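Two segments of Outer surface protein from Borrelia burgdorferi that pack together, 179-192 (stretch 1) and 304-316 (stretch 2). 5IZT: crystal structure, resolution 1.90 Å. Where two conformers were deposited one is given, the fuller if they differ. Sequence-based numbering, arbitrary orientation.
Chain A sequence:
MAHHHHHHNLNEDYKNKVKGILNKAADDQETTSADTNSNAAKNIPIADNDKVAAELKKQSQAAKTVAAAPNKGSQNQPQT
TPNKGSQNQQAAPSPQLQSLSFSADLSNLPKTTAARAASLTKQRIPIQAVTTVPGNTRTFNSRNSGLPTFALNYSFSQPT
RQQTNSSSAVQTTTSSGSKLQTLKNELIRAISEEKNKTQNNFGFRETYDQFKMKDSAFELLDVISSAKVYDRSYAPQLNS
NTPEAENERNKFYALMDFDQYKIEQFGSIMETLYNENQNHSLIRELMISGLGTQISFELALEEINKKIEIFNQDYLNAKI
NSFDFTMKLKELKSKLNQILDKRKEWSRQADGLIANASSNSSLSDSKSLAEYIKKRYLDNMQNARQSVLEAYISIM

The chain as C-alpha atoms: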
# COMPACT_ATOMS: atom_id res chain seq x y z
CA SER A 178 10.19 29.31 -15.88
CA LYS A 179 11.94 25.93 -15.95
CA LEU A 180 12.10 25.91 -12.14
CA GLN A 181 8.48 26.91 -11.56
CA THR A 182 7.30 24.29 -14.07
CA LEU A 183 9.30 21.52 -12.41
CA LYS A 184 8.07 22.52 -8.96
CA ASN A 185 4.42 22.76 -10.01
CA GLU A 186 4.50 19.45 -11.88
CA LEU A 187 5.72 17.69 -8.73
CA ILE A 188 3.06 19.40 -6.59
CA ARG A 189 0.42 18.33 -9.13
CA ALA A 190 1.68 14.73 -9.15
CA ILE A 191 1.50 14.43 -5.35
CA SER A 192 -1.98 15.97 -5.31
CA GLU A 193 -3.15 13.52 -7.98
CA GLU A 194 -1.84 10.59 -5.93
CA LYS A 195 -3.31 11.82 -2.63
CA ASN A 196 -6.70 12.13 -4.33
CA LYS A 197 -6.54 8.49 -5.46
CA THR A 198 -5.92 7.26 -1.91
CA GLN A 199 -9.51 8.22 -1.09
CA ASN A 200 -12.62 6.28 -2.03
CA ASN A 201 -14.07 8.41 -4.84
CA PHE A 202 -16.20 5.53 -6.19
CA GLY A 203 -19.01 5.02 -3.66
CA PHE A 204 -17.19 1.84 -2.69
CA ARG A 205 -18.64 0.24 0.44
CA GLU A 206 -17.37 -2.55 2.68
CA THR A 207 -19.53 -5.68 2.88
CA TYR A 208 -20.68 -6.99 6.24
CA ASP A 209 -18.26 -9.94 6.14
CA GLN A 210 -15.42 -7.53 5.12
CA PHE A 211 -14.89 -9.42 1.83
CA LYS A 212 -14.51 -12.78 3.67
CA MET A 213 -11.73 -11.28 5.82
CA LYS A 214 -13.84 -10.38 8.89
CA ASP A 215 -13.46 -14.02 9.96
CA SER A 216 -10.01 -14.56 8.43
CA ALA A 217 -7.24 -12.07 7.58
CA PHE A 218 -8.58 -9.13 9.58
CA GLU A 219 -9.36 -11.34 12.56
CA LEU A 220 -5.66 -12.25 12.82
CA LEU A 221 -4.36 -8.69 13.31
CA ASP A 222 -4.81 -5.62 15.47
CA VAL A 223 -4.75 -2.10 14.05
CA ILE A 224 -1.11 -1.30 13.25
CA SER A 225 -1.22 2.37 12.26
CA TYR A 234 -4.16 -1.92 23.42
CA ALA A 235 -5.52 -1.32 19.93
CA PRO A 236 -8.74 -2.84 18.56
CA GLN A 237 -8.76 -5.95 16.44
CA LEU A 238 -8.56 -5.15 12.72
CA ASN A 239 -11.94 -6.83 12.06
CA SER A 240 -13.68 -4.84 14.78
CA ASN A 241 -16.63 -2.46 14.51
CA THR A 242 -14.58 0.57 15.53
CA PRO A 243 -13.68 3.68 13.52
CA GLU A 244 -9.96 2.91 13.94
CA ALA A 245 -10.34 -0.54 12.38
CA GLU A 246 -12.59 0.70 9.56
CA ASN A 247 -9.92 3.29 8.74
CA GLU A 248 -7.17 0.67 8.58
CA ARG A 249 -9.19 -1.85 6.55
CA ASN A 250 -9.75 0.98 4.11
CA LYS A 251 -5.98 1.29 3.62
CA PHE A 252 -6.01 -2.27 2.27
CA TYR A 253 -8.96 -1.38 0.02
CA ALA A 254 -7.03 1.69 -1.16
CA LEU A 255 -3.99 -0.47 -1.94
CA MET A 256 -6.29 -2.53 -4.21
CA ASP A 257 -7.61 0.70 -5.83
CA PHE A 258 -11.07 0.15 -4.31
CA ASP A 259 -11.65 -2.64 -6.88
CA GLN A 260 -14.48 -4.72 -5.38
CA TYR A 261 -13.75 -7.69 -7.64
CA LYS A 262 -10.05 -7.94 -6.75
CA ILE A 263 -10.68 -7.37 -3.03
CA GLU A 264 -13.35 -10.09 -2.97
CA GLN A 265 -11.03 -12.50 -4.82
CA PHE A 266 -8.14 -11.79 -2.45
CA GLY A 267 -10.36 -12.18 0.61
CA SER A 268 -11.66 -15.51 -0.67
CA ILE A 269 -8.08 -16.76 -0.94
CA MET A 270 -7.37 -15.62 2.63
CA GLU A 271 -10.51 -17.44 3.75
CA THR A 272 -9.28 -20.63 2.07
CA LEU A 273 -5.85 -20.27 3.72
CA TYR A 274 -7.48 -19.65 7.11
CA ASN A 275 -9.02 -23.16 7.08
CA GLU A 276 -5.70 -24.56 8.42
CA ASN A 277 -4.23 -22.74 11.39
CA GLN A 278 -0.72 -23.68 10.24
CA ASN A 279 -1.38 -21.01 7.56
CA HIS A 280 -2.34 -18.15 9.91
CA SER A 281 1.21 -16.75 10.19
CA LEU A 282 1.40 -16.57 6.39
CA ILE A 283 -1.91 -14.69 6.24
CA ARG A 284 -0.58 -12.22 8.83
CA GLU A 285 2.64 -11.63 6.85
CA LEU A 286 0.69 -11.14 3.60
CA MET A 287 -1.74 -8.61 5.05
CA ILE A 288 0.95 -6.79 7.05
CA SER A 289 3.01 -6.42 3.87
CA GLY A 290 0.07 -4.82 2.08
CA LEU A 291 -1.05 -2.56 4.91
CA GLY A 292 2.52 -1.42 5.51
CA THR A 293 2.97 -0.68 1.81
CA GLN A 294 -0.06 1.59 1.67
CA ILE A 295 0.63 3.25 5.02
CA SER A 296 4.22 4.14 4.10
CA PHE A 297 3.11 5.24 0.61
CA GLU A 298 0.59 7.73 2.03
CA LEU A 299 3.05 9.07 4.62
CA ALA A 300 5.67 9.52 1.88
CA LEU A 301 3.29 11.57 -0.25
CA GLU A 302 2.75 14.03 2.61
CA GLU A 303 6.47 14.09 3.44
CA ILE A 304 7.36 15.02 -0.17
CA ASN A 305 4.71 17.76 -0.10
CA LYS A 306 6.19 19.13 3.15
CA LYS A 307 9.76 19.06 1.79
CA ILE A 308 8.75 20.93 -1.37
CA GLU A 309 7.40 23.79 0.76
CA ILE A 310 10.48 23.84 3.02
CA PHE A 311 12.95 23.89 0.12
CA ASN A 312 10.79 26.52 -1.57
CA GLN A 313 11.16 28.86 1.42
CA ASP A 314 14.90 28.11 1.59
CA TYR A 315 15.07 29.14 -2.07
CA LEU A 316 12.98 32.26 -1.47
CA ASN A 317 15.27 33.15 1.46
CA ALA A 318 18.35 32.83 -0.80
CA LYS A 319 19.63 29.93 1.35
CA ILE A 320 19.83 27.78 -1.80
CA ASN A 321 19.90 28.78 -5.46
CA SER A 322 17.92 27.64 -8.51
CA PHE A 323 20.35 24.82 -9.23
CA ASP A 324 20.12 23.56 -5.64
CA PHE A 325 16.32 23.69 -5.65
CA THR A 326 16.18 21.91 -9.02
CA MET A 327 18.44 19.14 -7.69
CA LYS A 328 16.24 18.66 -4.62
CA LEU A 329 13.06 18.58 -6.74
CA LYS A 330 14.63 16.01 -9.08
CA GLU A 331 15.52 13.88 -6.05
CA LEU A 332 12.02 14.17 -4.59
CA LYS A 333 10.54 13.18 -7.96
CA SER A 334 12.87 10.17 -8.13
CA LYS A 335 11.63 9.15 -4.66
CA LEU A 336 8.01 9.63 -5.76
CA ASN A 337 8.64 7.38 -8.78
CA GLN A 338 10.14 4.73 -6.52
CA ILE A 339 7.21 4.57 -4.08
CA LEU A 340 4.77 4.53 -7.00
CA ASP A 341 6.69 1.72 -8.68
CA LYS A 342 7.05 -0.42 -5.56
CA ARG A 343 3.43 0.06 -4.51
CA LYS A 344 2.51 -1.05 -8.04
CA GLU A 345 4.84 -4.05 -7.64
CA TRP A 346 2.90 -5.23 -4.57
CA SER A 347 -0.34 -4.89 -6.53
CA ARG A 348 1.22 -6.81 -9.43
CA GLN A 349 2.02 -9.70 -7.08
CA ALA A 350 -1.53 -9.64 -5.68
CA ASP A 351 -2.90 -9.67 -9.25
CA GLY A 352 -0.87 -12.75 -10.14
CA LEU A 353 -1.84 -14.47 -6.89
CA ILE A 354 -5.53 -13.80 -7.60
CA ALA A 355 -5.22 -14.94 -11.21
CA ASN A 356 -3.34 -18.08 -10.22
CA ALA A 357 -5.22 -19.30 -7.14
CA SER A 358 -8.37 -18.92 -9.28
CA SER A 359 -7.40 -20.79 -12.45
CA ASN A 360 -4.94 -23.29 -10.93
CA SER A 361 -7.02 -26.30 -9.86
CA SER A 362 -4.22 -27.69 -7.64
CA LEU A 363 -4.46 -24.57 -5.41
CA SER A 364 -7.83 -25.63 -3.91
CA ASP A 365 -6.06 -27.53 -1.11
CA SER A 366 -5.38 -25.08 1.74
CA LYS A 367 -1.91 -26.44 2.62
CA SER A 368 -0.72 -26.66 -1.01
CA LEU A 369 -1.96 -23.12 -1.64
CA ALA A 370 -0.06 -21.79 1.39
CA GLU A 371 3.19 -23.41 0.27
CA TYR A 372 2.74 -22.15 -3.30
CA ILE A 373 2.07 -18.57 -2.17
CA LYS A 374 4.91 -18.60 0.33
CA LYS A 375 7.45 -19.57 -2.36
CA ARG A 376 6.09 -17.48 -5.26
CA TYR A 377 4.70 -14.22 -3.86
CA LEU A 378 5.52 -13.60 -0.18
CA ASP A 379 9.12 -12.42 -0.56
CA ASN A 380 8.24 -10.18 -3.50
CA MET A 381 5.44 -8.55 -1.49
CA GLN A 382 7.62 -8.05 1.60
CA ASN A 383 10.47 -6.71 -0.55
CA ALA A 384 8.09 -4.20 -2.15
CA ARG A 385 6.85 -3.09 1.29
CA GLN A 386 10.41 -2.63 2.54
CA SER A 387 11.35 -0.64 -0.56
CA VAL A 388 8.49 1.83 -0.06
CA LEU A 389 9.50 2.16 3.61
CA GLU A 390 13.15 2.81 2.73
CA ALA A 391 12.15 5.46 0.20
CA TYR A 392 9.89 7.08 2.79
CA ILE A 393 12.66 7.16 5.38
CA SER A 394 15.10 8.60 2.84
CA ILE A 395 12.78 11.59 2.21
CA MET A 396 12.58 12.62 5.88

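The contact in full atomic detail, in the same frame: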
# COMPACT_ATOMS: atom_id res chain seq x y z
N LYS A 179 11.60 27.34 -16.13
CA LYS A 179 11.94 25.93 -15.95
C LYS A 179 11.75 25.49 -14.50
O LYS A 179 11.20 24.41 -14.25
CB LYS A 179 13.39 25.67 -16.37
CG LYS A 179 13.60 25.52 -17.87
CD LYS A 179 14.82 24.65 -18.16
CE LYS A 179 15.97 24.97 -17.22
NZ LYS A 179 17.12 24.06 -17.41
N LEU A 180 12.18 26.31 -13.54
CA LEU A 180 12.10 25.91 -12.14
C LEU A 180 10.66 25.86 -11.65
O LEU A 180 10.24 24.92 -10.97
CB LEU A 180 12.93 26.85 -11.26
CG LEU A 180 12.97 26.51 -9.77
CD1 LEU A 180 13.60 25.15 -9.55
CD2 LEU A 180 13.71 27.58 -8.97
N GLN A 181 9.88 26.89 -11.98
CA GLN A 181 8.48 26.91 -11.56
C GLN A 181 7.70 25.75 -12.17
O GLN A 181 6.85 25.15 -11.51
CB GLN A 181 7.85 28.25 -11.92
CG GLN A 181 8.30 29.34 -10.99
CD GLN A 181 8.16 28.93 -9.54
OE1 GLN A 181 7.07 28.57 -9.09
NE2 GLN A 181 9.26 28.97 -8.80
N THR A 182 8.00 25.41 -13.43
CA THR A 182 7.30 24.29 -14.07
C THR A 182 7.61 22.98 -13.37
O THR A 182 6.70 22.17 -13.10
CB THR A 182 7.71 24.20 -15.55
OG1 THR A 182 7.17 25.33 -16.25
CG2 THR A 182 7.19 22.90 -16.16
N LEU A 183 8.89 22.73 -13.11
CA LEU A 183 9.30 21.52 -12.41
C LEU A 183 8.65 21.43 -11.04
O LEU A 183 8.10 20.38 -10.67
CB LEU A 183 10.82 21.52 -12.25
CG LEU A 183 11.54 20.22 -11.91
CD1 LEU A 183 11.55 19.29 -13.12
CD2 LEU A 183 12.96 20.51 -11.42
N LYS A 184 8.66 22.53 -10.29
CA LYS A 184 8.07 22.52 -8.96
C LYS A 184 6.57 22.23 -9.03
O LYS A 184 6.05 21.38 -8.29
CB LYS A 184 8.33 23.84 -8.25
CG LYS A 184 7.73 23.88 -6.85
CD LYS A 184 7.79 25.25 -6.22
CE LYS A 184 6.85 26.22 -6.91
NZ LYS A 184 7.03 27.61 -6.40
N ASN A 185 5.87 22.91 -9.94
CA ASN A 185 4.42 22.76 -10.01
C ASN A 185 4.02 21.36 -10.48
O ASN A 185 3.02 20.81 -10.02
CB ASN A 185 3.82 23.82 -10.94
CG ASN A 185 3.86 25.20 -10.34
OD1 ASN A 185 3.91 25.35 -9.12
ND2 ASN A 185 3.77 26.22 -11.19
N GLU A 186 4.80 20.79 -11.39
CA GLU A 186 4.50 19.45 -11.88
C GLU A 186 4.62 18.43 -10.75
O GLU A 186 3.80 17.50 -10.65
CB GLU A 186 5.42 19.13 -13.06
CG GLU A 186 6.11 17.78 -13.05
CD GLU A 186 7.26 17.73 -14.06
OE1 GLU A 186 7.13 18.36 -15.13
OE2 GLU A 186 8.28 17.07 -13.77
N LEU A 187 5.60 18.61 -9.86
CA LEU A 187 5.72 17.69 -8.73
C LEU A 187 4.58 17.88 -7.73
O LEU A 187 4.02 16.90 -7.21
CB LEU A 187 7.07 17.87 -8.04
CG LEU A 187 7.39 16.85 -6.94
CD1 LEU A 187 7.29 15.42 -7.48
CD2 LEU A 187 8.78 17.13 -6.34
N ILE A 188 4.20 19.13 -7.46
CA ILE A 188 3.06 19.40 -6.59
C ILE A 188 1.79 18.78 -7.16
O ILE A 188 0.99 18.17 -6.43
CB ILE A 188 2.91 20.92 -6.37
CG1 ILE A 188 4.10 21.46 -5.58
CG2 ILE A 188 1.57 21.25 -5.67
CD1 ILE A 188 4.21 22.97 -5.60
N ARG A 189 1.58 18.93 -8.47
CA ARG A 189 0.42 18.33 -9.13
C ARG A 189 0.44 16.80 -9.00
O ARG A 189 -0.60 16.18 -8.73
CB ARG A 189 0.41 18.75 -10.60
CG ARG A 189 -0.93 18.70 -11.32
CD ARG A 189 -0.88 19.54 -12.61
NE ARG A 189 0.29 19.23 -13.44
CZ ARG A 189 1.37 20.00 -13.57
NH1 ARG A 189 1.44 21.17 -12.95
NH2 ARG A 189 2.37 19.61 -14.35
N ALA A 190 1.61 16.19 -9.18
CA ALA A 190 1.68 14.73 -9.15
C ALA A 190 1.33 14.18 -7.77
O ALA A 190 0.62 13.18 -7.66
CB ALA A 190 3.07 14.26 -9.56
N ILE A 191 1.81 14.84 -6.72
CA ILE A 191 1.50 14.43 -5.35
C ILE A 191 0.01 14.58 -5.08
O ILE A 191 -0.64 13.70 -4.49
CB ILE A 191 2.33 15.25 -4.34
CG1 ILE A 191 3.83 14.95 -4.48
CG2 ILE A 191 1.81 15.05 -2.91
CD1 ILE A 191 4.24 13.55 -4.01
N SER A 192 -0.55 15.72 -5.48
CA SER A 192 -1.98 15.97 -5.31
C SER A 192 -2.82 14.93 -6.04
O SER A 192 -3.84 14.46 -5.50
CB SER A 192 -2.30 17.38 -5.81
OG SER A 192 -3.68 17.66 -5.68
N ILE A 304 6.87 14.33 1.02
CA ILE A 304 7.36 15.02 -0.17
C ILE A 304 6.73 16.40 -0.27
O ILE A 304 7.42 17.39 -0.53
CB ILE A 304 7.08 14.18 -1.43
CG1 ILE A 304 7.91 12.89 -1.41
CG2 ILE A 304 7.37 15.00 -2.70
CD1 ILE A 304 7.54 11.91 -2.52
N ASN A 305 5.41 16.48 -0.09
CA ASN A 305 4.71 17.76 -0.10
C ASN A 305 5.32 18.74 0.90
O ASN A 305 5.57 19.91 0.58
CB ASN A 305 3.23 17.54 0.20
CG ASN A 305 2.31 18.47 -0.55
OD1 ASN A 305 2.68 19.02 -1.59
ND2 ASN A 305 1.10 18.65 -0.04
N LYS A 306 5.59 18.26 2.13
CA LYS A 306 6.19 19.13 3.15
C LYS A 306 7.58 19.60 2.74
O LYS A 306 7.95 20.76 2.97
CB LYS A 306 6.28 18.39 4.49
CG LYS A 306 4.95 18.11 5.17
CD LYS A 306 5.16 17.62 6.61
CE LYS A 306 5.98 16.34 6.66
NZ LYS A 306 6.36 15.96 8.05
N LYS A 307 8.40 18.69 2.19
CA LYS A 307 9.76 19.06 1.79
C LYS A 307 9.77 20.07 0.66
O LYS A 307 10.64 20.95 0.62
CB LYS A 307 10.54 17.80 1.40
CG LYS A 307 10.94 16.99 2.64
CD LYS A 307 11.81 17.86 3.56
CE LYS A 307 12.70 17.03 4.48
NZ LYS A 307 11.89 16.37 5.53
N ILE A 308 8.84 19.95 -0.28
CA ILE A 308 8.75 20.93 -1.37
C ILE A 308 8.57 22.32 -0.80
O ILE A 308 9.23 23.27 -1.23
CB ILE A 308 7.60 20.57 -2.32
CG1 ILE A 308 7.91 19.28 -3.08
CG2 ILE A 308 7.32 21.72 -3.27
CD1 ILE A 308 6.76 18.84 -3.93
N GLU A 309 7.66 22.47 0.18
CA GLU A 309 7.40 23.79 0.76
C GLU A 309 8.60 24.31 1.53
O GLU A 309 8.89 25.51 1.50
CB GLU A 309 6.16 23.72 1.66
N ILE A 310 9.31 23.42 2.25
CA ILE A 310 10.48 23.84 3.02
C ILE A 310 11.59 24.31 2.08
O ILE A 310 12.18 25.39 2.26
CB ILE A 310 10.95 22.69 3.93
CG1 ILE A 310 9.95 22.47 5.05
CG2 ILE A 310 12.32 22.99 4.54
CD1 ILE A 310 10.16 21.15 5.76
N PHE A 311 11.90 23.50 1.06
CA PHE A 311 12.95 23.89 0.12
C PHE A 311 12.56 25.16 -0.61
O PHE A 311 13.42 26.00 -0.92
CB PHE A 311 13.19 22.76 -0.89
CG PHE A 311 13.71 21.50 -0.27
CD1 PHE A 311 14.52 21.55 0.86
CD2 PHE A 311 13.40 20.26 -0.81
CE1 PHE A 311 15.01 20.39 1.43
CE2 PHE A 311 13.88 19.09 -0.24
CZ PHE A 311 14.69 19.16 0.88
N ASN A 312 11.27 25.32 -0.90
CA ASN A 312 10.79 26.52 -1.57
C ASN A 312 11.09 27.77 -0.73
O ASN A 312 11.56 28.78 -1.26
CB ASN A 312 9.28 26.38 -1.82
CG ASN A 312 8.72 27.49 -2.65
OD1 ASN A 312 7.82 28.22 -2.22
ND2 ASN A 312 9.23 27.64 -3.87
N GLN A 313 10.84 27.70 0.58
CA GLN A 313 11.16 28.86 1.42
C GLN A 313 12.66 29.06 1.58
O GLN A 313 13.13 30.21 1.64
CB GLN A 313 10.48 28.69 2.77
CG GLN A 313 8.98 28.83 2.65
CD GLN A 313 8.53 30.20 2.19
OE1 GLN A 313 9.17 31.21 2.51
NE2 GLN A 313 7.43 30.25 1.45
N ASP A 314 13.44 27.98 1.63
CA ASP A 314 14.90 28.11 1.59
C ASP A 314 15.33 28.83 0.32
O ASP A 314 16.21 29.71 0.35
CB ASP A 314 15.54 26.72 1.63
CG ASP A 314 15.43 26.07 2.97
OD1 ASP A 314 15.01 26.77 3.92
OD2 ASP A 314 15.77 24.87 3.08
N TYR A 315 14.74 28.47 -0.81
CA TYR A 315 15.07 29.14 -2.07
C TYR A 315 14.64 30.60 -2.04
O TYR A 315 15.41 31.49 -2.44
CB TYR A 315 14.40 28.40 -3.22
CG TYR A 315 14.49 29.13 -4.53
CD1 TYR A 315 15.70 29.28 -5.20
CD2 TYR A 315 13.34 29.63 -5.13
CE1 TYR A 315 15.77 29.94 -6.42
CE2 TYR A 315 13.39 30.28 -6.35
CZ TYR A 315 14.61 30.44 -6.99
OH TYR A 315 14.65 31.09 -8.21
N LEU A 316 13.44 30.87 -1.54
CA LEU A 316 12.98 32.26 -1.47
C LEU A 316 13.82 33.08 -0.50
O LEU A 316 13.97 34.29 -0.67
CB LEU A 316 11.51 32.29 -1.07
CG LEU A 316 10.52 31.77 -2.11
CD1 LEU A 316 9.09 31.88 -1.61
CD2 LEU A 316 10.68 32.54 -3.42
O HOH W 1 0.54 18.74 -3.55

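Both stretches are helical throughout, and they run nearly antiparallel: their N-to-C directions differ by 156°, and their axes approach to 10.4 Å. Because the helices point in opposing senses, the start of stretch 1 meets the end of stretch 2. The register is set where the CA atoms of Ile188 and Asn305 lie 6.9 Å apart and those of Lys184 and Ile308 lie 7.8 Å apart. Each helix satisfies its own backbone through i to i+4 hydrogen bonds, such as Ile191 N to Leu187 O at 3.1 Å, so side chains are left to fill the space between the axes.

Leu180, Lys184, Leu187 and Ile191, spaced three or four residues apart, direct their CA-to-CB bonds toward stretch 2; Ile304, Ile308 and Tyr315 reply from the other helix. Ile308 has the largest area covered. Its branched side chain can meet several neighbours: CD1 lies 3.6 Å from Leu187 CD2, while CG2 lies 4.0 Å from Ile188 CG1. Nearby, Ile191 CD1 reaches within 3.7 Å of Ile304 CG2, continuing the apolar packing.

At the other end, Leu180 places CD2 over one face of the Tyr315 ring, 4.0 Å from its centroid, in a CH-pi contact. A flat aromatic face suits a methyl group, while the Tyr315 hydroxyl is hydrogen-bonded elsewhere in the structure.

Lys184 combines two characters. Its aliphatic CG lies 4.2 Å from Ile308 CG2, and its long chain carries NZ onward to donate a 2.9 Å hydrogen bond to Gln181 OE1, one turn back in the same helix. The ammonium also ends beside the side-chain amide of Asn312.

Asn305 supplies a polar margin. Water 1 donates to Asn305 OD1 at 2.9 Å and to Ile188 O at 3.0 Å, bridging the helices beside the apolar contacts.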